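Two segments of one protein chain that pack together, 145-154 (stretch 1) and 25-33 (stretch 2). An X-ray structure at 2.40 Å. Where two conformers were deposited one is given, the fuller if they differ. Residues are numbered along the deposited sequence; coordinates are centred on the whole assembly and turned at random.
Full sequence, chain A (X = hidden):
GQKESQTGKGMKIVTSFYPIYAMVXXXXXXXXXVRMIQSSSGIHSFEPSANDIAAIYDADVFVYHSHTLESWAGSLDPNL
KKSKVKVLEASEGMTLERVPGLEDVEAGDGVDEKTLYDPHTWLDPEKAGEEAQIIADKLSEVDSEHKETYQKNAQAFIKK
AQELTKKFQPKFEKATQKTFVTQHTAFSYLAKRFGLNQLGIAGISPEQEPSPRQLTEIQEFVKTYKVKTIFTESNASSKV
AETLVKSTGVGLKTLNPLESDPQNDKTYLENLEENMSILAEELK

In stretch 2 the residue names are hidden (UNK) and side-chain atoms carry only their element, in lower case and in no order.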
# COMPACT_ATOMS: atom_id res chain seq x y z
N GLU A 145 7.51 -27.25 -4.75
CA GLU A 145 7.64 -28.06 -3.55
C GLU A 145 6.88 -27.44 -2.39
O GLU A 145 6.08 -28.11 -1.75
CB GLU A 145 9.11 -28.29 -3.19
CG GLU A 145 9.76 -29.40 -4.01
CD GLU A 145 9.17 -30.78 -3.72
OE1 GLU A 145 9.53 -31.38 -2.68
OE2 GLU A 145 8.35 -31.28 -4.54
N HIS A 146 7.09 -26.15 -2.18
CA HIS A 146 6.68 -25.49 -0.95
C HIS A 146 5.25 -24.95 -0.95
O HIS A 146 4.90 -24.12 -0.10
CB HIS A 146 7.71 -24.44 -0.57
CG HIS A 146 9.07 -25.01 -0.28
ND1 HIS A 146 9.94 -25.40 -1.27
CD2 HIS A 146 9.68 -25.30 0.89
CE1 HIS A 146 11.04 -25.90 -0.72
NE2 HIS A 146 10.91 -25.84 0.59
N LYS A 147 4.43 -25.48 -1.86
CA LYS A 147 3.02 -25.09 -2.03
C LYS A 147 2.25 -25.12 -0.72
O LYS A 147 1.35 -24.31 -0.50
CB LYS A 147 2.33 -25.99 -3.05
CG LYS A 147 0.79 -25.87 -3.06
CD LYS A 147 0.16 -26.61 -4.24
CE LYS A 147 -1.35 -26.39 -4.31
NZ LYS A 147 -2.14 -27.57 -3.81
N GLU A 148 2.63 -26.06 0.13
CA GLU A 148 1.98 -26.24 1.42
C GLU A 148 2.22 -25.05 2.33
O GLU A 148 1.29 -24.52 2.92
CB GLU A 148 2.49 -27.52 2.09
CG GLU A 148 1.75 -28.76 1.68
CD GLU A 148 1.70 -28.99 0.18
OE1 GLU A 148 2.78 -29.17 -0.44
OE2 GLU A 148 0.56 -28.98 -0.37
N THR A 149 3.48 -24.63 2.41
CA THR A 149 3.89 -23.55 3.29
C THR A 149 3.25 -22.22 2.88
O THR A 149 2.81 -21.45 3.74
CB THR A 149 5.42 -23.44 3.36
OG1 THR A 149 5.95 -24.68 3.84
CG2 THR A 149 5.86 -22.31 4.30
N TYR A 150 3.19 -21.98 1.56
CA TYR A 150 2.66 -20.73 1.02
C TYR A 150 1.17 -20.63 1.23
O TYR A 150 0.69 -19.62 1.75
CB TYR A 150 2.98 -20.58 -0.48
CG TYR A 150 4.45 -20.61 -0.84
CD1 TYR A 150 4.92 -21.42 -1.88
CD2 TYR A 150 5.38 -19.84 -0.15
CE1 TYR A 150 6.26 -21.46 -2.20
CE2 TYR A 150 6.73 -19.88 -0.46
CZ TYR A 150 7.16 -20.69 -1.49
OH TYR A 150 8.49 -20.72 -1.81
N GLN A 151 0.43 -21.67 0.83
CA GLN A 151 -1.02 -21.64 0.93
C GLN A 151 -1.56 -21.53 2.37
O GLN A 151 -2.67 -21.01 2.57
CB GLN A 151 -1.64 -22.85 0.22
CG GLN A 151 -1.29 -22.96 -1.27
CD GLN A 151 -1.73 -21.76 -2.10
OE1 GLN A 151 -2.87 -21.34 -2.04
NE2 GLN A 151 -0.81 -21.22 -2.89
N LYS A 152 -0.79 -21.99 3.35
CA LYS A 152 -1.23 -21.88 4.75
C LYS A 152 -0.80 -20.55 5.41
O LYS A 152 -1.55 -19.97 6.21
CB LYS A 152 -0.83 -23.12 5.57
CG LYS A 152 -1.53 -23.21 6.95
CD LYS A 152 -2.09 -24.63 7.26
CE LYS A 152 -3.62 -24.74 7.04
NZ LYS A 152 -4.07 -24.26 5.70
N ASN A 153 0.38 -20.06 5.05
CA ASN A 153 0.79 -18.72 5.47
C ASN A 153 -0.17 -17.64 4.99
O ASN A 153 -0.64 -16.82 5.78
CB ASN A 153 2.21 -18.43 4.99
CG ASN A 153 3.24 -19.19 5.77
OD1 ASN A 153 2.91 -19.94 6.68
ND2 ASN A 153 4.51 -19.01 5.42
N ALA A 154 -0.46 -17.66 3.69
CA ALA A 154 -1.51 -16.84 3.09
C ALA A 154 -2.87 -17.03 3.76
O ALA A 154 -3.59 -16.06 4.00
CB ALA A 154 -1.62 -17.13 1.62
N UNK A 25 7.14 -12.04 2.55
CA UNK A 25 7.74 -12.52 3.78
C UNK A 25 6.76 -13.27 4.69
O UNK A 25 7.12 -14.26 5.33
c UNK A 25 10.56 -10.40 5.39
c UNK A 25 12.04 -10.79 5.52
c UNK A 25 9.88 -11.20 4.28
n UNK A 25 12.26 -12.04 6.32
c UNK A 25 8.39 -11.36 4.55
N UNK A 26 5.53 -12.80 4.75
CA UNK A 26 4.50 -13.50 5.51
C UNK A 26 4.08 -14.79 4.83
O UNK A 26 3.75 -15.77 5.50
c UNK A 26 3.15 -12.28 7.27
c UNK A 26 2.99 -10.80 7.55
o UNK A 26 1.89 -10.39 7.97
o UNK A 26 3.98 -10.04 7.39
c UNK A 26 3.30 -12.60 5.79
N UNK A 27 4.11 -14.81 3.49
CA UNK A 27 3.73 -16.01 2.75
C UNK A 27 4.83 -17.07 2.79
O UNK A 27 4.54 -18.26 2.76
c UNK A 27 3.29 -15.68 1.29
c UNK A 27 1.93 -14.94 1.29
c UNK A 27 3.19 -16.95 0.45
N UNK A 28 6.08 -16.62 2.88
CA UNK A 28 7.23 -17.52 2.85
C UNK A 28 7.64 -18.07 4.23
O UNK A 28 8.25 -19.14 4.33
o UNK A 28 8.27 -16.78 0.77
c UNK A 28 8.42 -16.82 2.18
N UNK A 29 7.28 -17.34 5.29
CA UNK A 29 7.65 -17.70 6.65
C UNK A 29 9.14 -17.55 6.88
O UNK A 29 9.63 -16.45 7.17
N UNK A 30 9.86 -18.67 6.73
CA UNK A 30 11.31 -18.72 6.96
C UNK A 30 12.07 -19.30 5.75
O UNK A 30 13.27 -19.55 5.83
c UNK A 30 11.61 -19.55 8.21
c UNK A 30 10.99 -20.96 8.18
o UNK A 30 10.34 -21.33 7.17
o UNK A 30 11.15 -21.69 9.18
N UNK A 31 11.36 -19.48 4.64
CA UNK A 31 11.87 -20.22 3.49
C UNK A 31 12.87 -19.55 2.57
O UNK A 31 13.89 -20.15 2.21
c UNK A 31 10.01 -21.97 3.15
c UNK A 31 11.01 -23.10 3.33
c UNK A 31 8.95 -22.32 2.15
c UNK A 31 10.70 -20.72 2.65
N UNK A 32 12.58 -18.32 2.15
CA UNK A 32 13.35 -17.71 1.07
C UNK A 32 14.17 -16.49 1.50
O UNK A 32 13.98 -15.97 2.59
o UNK A 32 12.05 -19.45 -1.27
c UNK A 32 12.42 -17.38 -0.10
c UNK A 32 11.58 -18.57 -0.55
n UNK A 32 10.32 -18.60 -0.13
N UNK A 33 15.09 -16.06 0.64
CA UNK A 33 15.83 -14.82 0.87
C UNK A 33 15.07 -13.63 0.28
O UNK A 33 15.29 -13.24 -0.88
o UNK A 33 18.85 -13.34 -0.52
o UNK A 33 17.76 -12.75 1.29
c UNK A 33 18.01 -13.57 0.37
c UNK A 33 17.26 -14.91 0.31

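Position 25 carries four carbons in an unbranched row, ending in a nitrogen. Its CA-to-CB bond points away from stretch 1, and no side-chain atom comes within contact distance. A straight chain tipped by an amine is lysine, so this is Lys-25.

Position 26 has three side-chain carbons, and the third carries two oxygens. That is a carboxylate on a two-carbon arm: Glu-26. The CA-to-CB bond lies sideways to stretch 1, and the end of the chain leads away. The contact here comes from the backbone, whose O lies 3.1 Å from Asn-153 CB.

Position 27 has three carbons, one carrying the other two. The fork at CB and the lack of any polar atom identify Val-27. Its CG1 packs at 3.7 Å from Tyr-150 CD2, and its CG2 lies 4.2 Å from Ala-154 CB. The backbone takes part as well. Asn-153 ND2 gives a weak hydrogen bond to Val-27 O, 2.8 Å long with an angle of 140°. The same oxygen sits near the plane of the Tyr-150 ring, at its edge, and receives a CA-H...O contact from Tyr-150 CA at 3.6 Å.

Position 28 has one carbon and then one oxygen, which makes it Ser-28. Its CB points away from stretch 1, yet OG still reaches the edge of the tyrosine ring, 3.7 Å from Tyr-150 CE2.

Position 29 has no side-chain atoms, so it is Gly-29. It is the first residue after the helix to leave helical angles, and its phi is positive, which favours glycine. A CB would point toward stretch 1 and lie 3.1 Å from Asn-153 ND2, a tight fit.

Position 30 has two carbons, the second carrying two oxygens. This short carboxylate is Asp-30. It makes no contact with stretch 1.

Position 31 has four carbons, forked at the second, with no polar atom: Leu-31. Its CA-to-CB bond points toward stretch 1. Its CD1 lies 3.3 Å from His-146 CD2, 3.8 Å from Thr-149 CG2 and 4.2 Å from Tyr-150 CE2.

Position 32 has two carbons, the second carrying one oxygen and one nitrogen. The amide identifies Asn-32. Its ND2 donates to Tyr-150 OH at 3.3 Å, and also to Ser-28 OG at 2.9 Å within its own stretch.

Position 33 has two carbons, the second carrying two oxygens, and is Asp-33. It is out of reach of stretch 1.

The contact joins a helix on stretch 1 to the end of a helix and the turn that follows it. The backbones come closest at Asn-153 and Val-27, where the CA atoms are 4.8 Å apart. There the asparagine amide meets a carbonyl near the helix end. Tyr-150 touches both Val-27 and Leu-31, and its hydroxyl accepts the hydrogen bond from Asn-32. Leu-31 extends the apolar packing to Thr-149 and His-146, where the backbones stand farther apart.

Stretch 2, residues 25-33: KEVSGDLND
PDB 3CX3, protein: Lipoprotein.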